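Local coordinates for protease Do-like 8, chloroplastic (Arabidopsis thaliana, PDB 4IC6), which acts as a serine endopeptidase of the HtrA (Deg) family in the chloroplast thylakoid, combining a trypsin-like protease domain with a PDZ domain, at the interface of chains A and B and the interface of chains A and C. Residues are numbered along the deposited sequence; one frame, centred on the assembly and turned at random. Chains: chain A/B/C, Protease Do-like 8, chloroplastic.

Contact 1: the interface of chains A and B. Residues chain A 299-301; chain B 88, 91-93, 97.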
ATOM      1  N   ARG A 299      -3.168 -24.720 -21.909  1.00 82.60           N
ATOM      2  CA  ARG A 299      -3.192 -23.624 -22.879  1.00 83.37           C
ATOM      3  C   ARG A 299      -1.969 -23.706 -23.791  1.00 83.84           C
ATOM      4  O   ARG A 299      -0.842 -23.472 -23.352  1.00 85.92           O
ATOM      5  CB  ARG A 299      -3.234 -22.279 -22.165  1.00 83.66           C
ATOM      6  N   GLY A 300      -2.198 -24.037 -25.059  1.00 80.99           N
ATOM      7  CA  GLY A 300      -1.121 -24.198 -26.018  1.00 78.86           C
ATOM      8  C   GLY A 300      -0.449 -22.891 -26.391  1.00 75.44           C
ATOM      9  O   GLY A 300      -0.977 -21.804 -26.139  1.00 72.10           O
ATOM     10  N   PHE A 301       0.726 -22.999 -27.002  1.00 77.53           N
ATOM     11  CA  PHE A 301       1.524 -21.823 -27.323  1.00 79.60           C
ATOM     12  C   PHE A 301       0.830 -20.901 -28.322  1.00 81.72           C
ATOM     13  O   PHE A 301       0.892 -19.677 -28.182  1.00 81.99           O
ATOM     14  CB  PHE A 301       2.920 -22.210 -27.807  1.00 81.46           C
ATOM     15  CG  PHE A 301       3.826 -21.034 -28.016  1.00 83.22           C
ATOM     16  CD1 PHE A 301       4.348 -20.763 -29.266  1.00 85.46           C
ATOM     17  CD2 PHE A 301       4.131 -20.182 -26.965  1.00 82.86           C
ATOM     18  CE1 PHE A 301       5.175 -19.674 -29.464  1.00 87.80           C
ATOM     19  CE2 PHE A 301       4.957 -19.090 -27.154  1.00 83.97           C
ATOM     20  CZ  PHE A 301       5.479 -18.834 -28.405  1.00 86.47           C
TER
ATOM     21  N   ALA B  88       5.729 -15.887 -22.096  1.00 58.20           N
ATOM     22  CA  ALA B  88       5.798 -16.785 -23.248  1.00 58.16           C
ATOM     23  C   ALA B  88       6.041 -18.244 -22.836  1.00 59.40           C
ATOM     24  O   ALA B  88       5.443 -19.168 -23.394  1.00 61.92           O
ATOM     25  CB  ALA B  88       6.862 -16.316 -24.216  1.00 55.77           C
ATOM     26  N   ARG B  91       3.249 -20.487 -21.708  1.00 65.23           N
ATOM     27  CA  ARG B  91       2.360 -21.044 -22.718  1.00 66.29           C
ATOM     28  C   ARG B  91       2.884 -22.352 -23.306  1.00 67.55           C
ATOM     29  O   ARG B  91       2.471 -22.766 -24.392  1.00 69.81           O
ATOM     30  CB  ARG B  91       2.070 -20.020 -23.811  1.00 69.76           C
ATOM     31  CG  ARG B  91       1.406 -18.766 -23.278  1.00 72.18           C
ATOM     32  CD  ARG B  91       0.994 -17.845 -24.395  1.00 73.84           C
ATOM     33  NE  ARG B  91       0.344 -16.641 -23.889  1.00 76.36           N
ATOM     34  CZ  ARG B  91      -0.162 -15.693 -24.670  1.00 81.71           C
ATOM     35  NH1 ARG B  91      -0.093 -15.822 -25.988  1.00 83.51           N
ATOM     36  NH2 ARG B  91      -0.736 -14.622 -24.135  1.00 83.41           N
ATOM     37  N   ASN B  92       3.784 -23.001 -22.570  1.00 65.88           N
ATOM     38  CA  ASN B  92       4.290 -24.328 -22.926  1.00 66.54           C
ATOM     39  C   ASN B  92       4.844 -24.409 -24.352  1.00 67.67           C
ATOM     40  O   ASN B  92       4.393 -25.230 -25.143  1.00 67.59           O
ATOM     41  CB  ASN B  92       3.195 -25.390 -22.715  1.00 67.27           C
ATOM     42  N   PRO B  93       5.830 -23.558 -24.682  1.00 66.52           N
ATOM     43  CA  PRO B  93       6.383 -23.618 -26.039  1.00 66.91           C
ATOM     44  C   PRO B  93       7.408 -24.742 -26.196  1.00 67.40           C
ATOM     45  O   PRO B  93       8.051 -25.131 -25.217  1.00 67.21           O
ATOM     46  CB  PRO B  93       7.064 -22.257 -26.190  1.00 65.21           C
ATOM     47  CG  PRO B  93       7.468 -21.891 -24.792  1.00 60.91           C
ATOM     48  CD  PRO B  93       6.387 -22.437 -23.899  1.00 61.79           C
ATOM     49  N   ASP B  97      10.043 -22.680 -31.407  1.00 62.57           N
ATOM     50  CA  ASP B  97       8.974 -21.690 -31.368  1.00 62.45           C
ATOM     51  C   ASP B  97       9.544 -20.286 -31.181  1.00 62.78           C
ATOM     52  O   ASP B  97      10.361 -20.057 -30.286  1.00 62.81           O
ATOM     53  CB  ASP B  97       7.979 -22.020 -30.252  1.00 64.43           C
ATOM     54  CG  ASP B  97       6.950 -23.054 -30.677  1.00 68.24           C
ATOM     55  OD1 ASP B  97       7.042 -23.540 -31.823  1.00 71.13           O
ATOM     56  OD2 ASP B  97       6.056 -23.387 -29.867  1.00 68.58           O
TER
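A PDZ-domain loop of chain A, between helix 288-292 and strand 310-314, meets the loop that follows the short helix after the catalytic histidine in the protease domain of chain B, and A:Phe301 carries the contact. Its CG lies beside the carbonyl carbon, on the side away from the backbone N (chi1 -174°), and the ring lies against the B loop. B:Pro93 meets the ring face-on. Its CB sits over one face, offset towards the rim and 3.9 Å from the A:Phe301 centroid, in a CH-pi contact. B:Asp97 lies over the same face, at the CD1-CE1 rim across from the proline, with its CB 3.7 Å from A:Phe301 CE1. The carboxylate is turned only 17° from the ring plane, and the two side chains run past each other in opposite directions. At the CD2 side, near the ring plane, the aliphatic start of B:Arg91 supplies the packing, with CB 3.8 Å from A:Phe301 CD2. The rest of that arginine extends away from the phenylalanine.

The backbone approach is close but has little polar complementarity. The carbonyl oxygen of B:Arg91 lies 3.1 Å from A:Phe301 N, yet the N-H points in another direction and no hydrogen bond forms. The same oxygen is also near A:Gly300 C and A:Phe301 CB, and it faces the carbonyl oxygen of A:Arg299. The patch shows packing around one aromatic ring, with no hydrogen bond across it among the residues described. Whether this association is biological cannot be told from the patch alone. Its centre lies about 14 Å from B:His83, close enough to place a neighbouring PDZ domain near the active-site region. Next along the rim from CD2, A:Phe301 CE2 comes 3.8 Å from the carbonyl oxygen of B:Ala88.

Contact 2: the interface of chains A and C. Residues chain A 23, 25, 28; chain C 30, 211-212.
With CG of A:Phe25 set beside its backbone N and anti to the carbonyl carbon (chi1 -73°), the ring is brought flat against C:Arg30, whose chain bends at chi3 to lay its guanidinium over it. The two planes are 5° apart, and the side chains slide past each other in opposite directions. C:Arg30 NE stands over the ring centre, 3.5 Å from the A:Phe25 centroid, in a cation-pi stack. C:Arg30 CZ, next along, is 3.4 Å from A:Phe25 CD1, and the terminal NH2 reaches 3.3 Å from A:Phe25 CG, by the CB attachment. C:Ser211 OG comes up to the ring's edge, in its plane, so the phenylalanine is bordered on a face and on an edge by the same neighbouring chain. A leucine in place of A:Phe25 would probably leave the C:Arg30 guanidinium without its flat aromatic partner and freer to swing.

A:Glu28 places its CG between the backbone N and the carbonyl carbon (chi1 55°) and then extends back towards the start of helix 26-39. There A:Glu28 OE2 accepts from A:Phe25 N, just before the helix, at 2.9 Å through its anti lone pair. This helps to cap the helix N terminus as half of a capping box, since a phenylalanine cannot reciprocate. The same A:Glu28 OE2 takes the hydroxyl OG of C:Ser211 at 2.6 Å on its syn side, somewhat out of the carboxylate plane. C:Ser211 OG in turn accepts from C:Lys212 NZ at 3.1 Å, which would probably make the hydroxyl a better donor to the glutamate. The other carboxylate oxygen, A:Glu28 OE1, reaches a water at 2.7 Å, and C:Ser211 N lies 2.8 Å from the same water oxygen, bridging the two chains a second time. The helix cap and the inter-chain bonds thus share one carboxylate, tying the N-terminal region of chain A to chain C, probably as part of the trimeric packing typical of HtrA proteases.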
ATOM      1  N   PRO A  23     -41.215   1.694  22.324  1.00 71.83           N
ATOM      2  CA  PRO A  23     -41.481   0.309  21.916  1.00 65.83           C
ATOM      3  C   PRO A  23     -40.782   0.021  20.592  1.00 58.11           C
ATOM      4  O   PRO A  23     -40.700   0.909  19.751  1.00 58.97           O
ATOM      5  CB  PRO A  23     -42.997   0.289  21.726  1.00 68.17           C
ATOM      6  CG  PRO A  23     -43.332   1.689  21.324  1.00 70.12           C
ATOM      7  CD  PRO A  23     -42.357   2.584  22.051  1.00 71.50           C
ATOM      8  N   PHE A  25     -40.202  -1.587  16.818  1.00 45.16           N
ATOM      9  CA  PHE A  25     -40.999  -2.041  15.688  1.00 44.45           C
ATOM     10  C   PHE A  25     -40.816  -3.557  15.514  1.00 44.81           C
ATOM     11  O   PHE A  25     -39.903  -4.143  16.103  1.00 43.70           O
ATOM     12  CB  PHE A  25     -40.647  -1.226  14.432  1.00 39.56           C
ATOM     13  CG  PHE A  25     -41.176   0.189  14.478  1.00 43.52           C
ATOM     14  CD1 PHE A  25     -42.505   0.455  14.167  1.00 45.99           C
ATOM     15  CD2 PHE A  25     -40.362   1.245  14.866  1.00 43.17           C
ATOM     16  CE1 PHE A  25     -43.010   1.759  14.221  1.00 48.73           C
ATOM     17  CE2 PHE A  25     -40.862   2.554  14.930  1.00 44.83           C
ATOM     18  CZ  PHE A  25     -42.187   2.812  14.602  1.00 45.71           C
ATOM     19  N   GLU A  28     -37.174  -4.990  13.994  1.00 36.87           N
ATOM     20  CA  GLU A  28     -36.086  -4.756  14.951  1.00 36.21           C
ATOM     21  C   GLU A  28     -36.396  -5.470  16.271  1.00 32.55           C
ATOM     22  O   GLU A  28     -35.501  -6.015  16.897  1.00 33.82           O
ATOM     23  CB  GLU A  28     -35.810  -3.262  15.173  1.00 35.32           C
ATOM     24  CG  GLU A  28     -37.023  -2.460  15.608  1.00 34.35           C
ATOM     25  CD  GLU A  28     -36.660  -1.065  16.116  1.00 36.47           C
ATOM     26  OE1 GLU A  28     -35.449  -0.730  16.187  1.00 34.48           O
ATOM     27  OE2 GLU A  28     -37.592  -0.310  16.465  1.00 37.74           O
TER
ATOM     28  N   ARG C  30     -41.318   4.155   6.680  1.00 34.67           N
ATOM     29  CA  ARG C  30     -41.000   4.842   7.935  0.93 36.37           C
ATOM     30  C   ARG C  30     -39.610   5.464   7.904  1.00 33.91           C
ATOM     31  O   ARG C  30     -39.386   6.541   8.451  1.00 33.96           O
ATOM     32  CB  ARG C  30     -41.122   3.874   9.119  1.00 39.55           C
ATOM     33  CG  ARG C  30     -42.545   3.332   9.333  1.00 49.70           C
ATOM     34  CD  ARG C  30     -42.666   2.715  10.717  1.00 57.73           C
ATOM     35  NE  ARG C  30     -41.437   2.013  11.062  1.00 63.25           N
ATOM     36  CZ  ARG C  30     -41.299   0.695  11.015  1.00 64.98           C
ATOM     37  NH1 ARG C  30     -42.337  -0.062  10.666  1.00 62.77           N
ATOM     38  NH2 ARG C  30     -40.132   0.137  11.334  1.00 63.89           N
ATOM     39  N   SER C 211     -35.065   4.034  15.899  1.00 37.15           N
ATOM     40  CA  SER C 211     -36.208   3.832  15.018  1.00 38.47           C
ATOM     41  C   SER C 211     -37.300   4.881  15.222  1.00 43.30           C
ATOM     42  O   SER C 211     -38.247   4.932  14.444  1.00 39.89           O
ATOM     43  CB  SER C 211     -36.787   2.440  15.195  1.00 36.61           C
ATOM     44  OG  SER C 211     -37.295   2.282  16.499  1.00 41.06           O
ATOM     45  N   LYS C 212     -37.178   5.701  16.266  1.00 43.10           N
ATOM     46  CA  LYS C 212     -38.153   6.764  16.490  1.00 47.03           C
ATOM     47  C   LYS C 212     -37.636   8.118  16.029  1.00 44.83           C
ATOM     48  O   LYS C 212     -38.327   9.117  16.171  1.00 49.34           O
ATOM     49  CB  LYS C 212     -38.576   6.853  17.960  1.00 54.97           C
ATOM     50  CG  LYS C 212     -39.726   5.933  18.349  1.00 63.35           C
ATOM     51  CD  LYS C 212     -39.249   4.508  18.540  1.00 68.99           C
ATOM     52  CE  LYS C 212     -38.171   4.436  19.618  1.00 74.29           C
ATOM     53  NZ  LYS C 212     -37.301   3.222  19.481  1.00 75.00           N
TER
HETATM   54  O   HOH W   1     -34.211   1.593  16.866  1.00 32.37           O

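Contact 1 and contact 2 lie about 63 Å apart and share no residues, but chain A takes part in both, with its PDZ domain in contact 1 and its N-terminal region in contact 2. One subunit can therefore touch two neighbours of the deposited six-chain assembly through distant parts. Contact 1 lies much nearer a catalytic histidine, that of chain B, whereas contact 2 is about 36 Å from A:His83 and looks structural. A plausible reading is that contact 2 helps to hold a trimer together, while contact 1 sets the PDZ domain of chain A against the protease domain of chain B, if that association persists in solution.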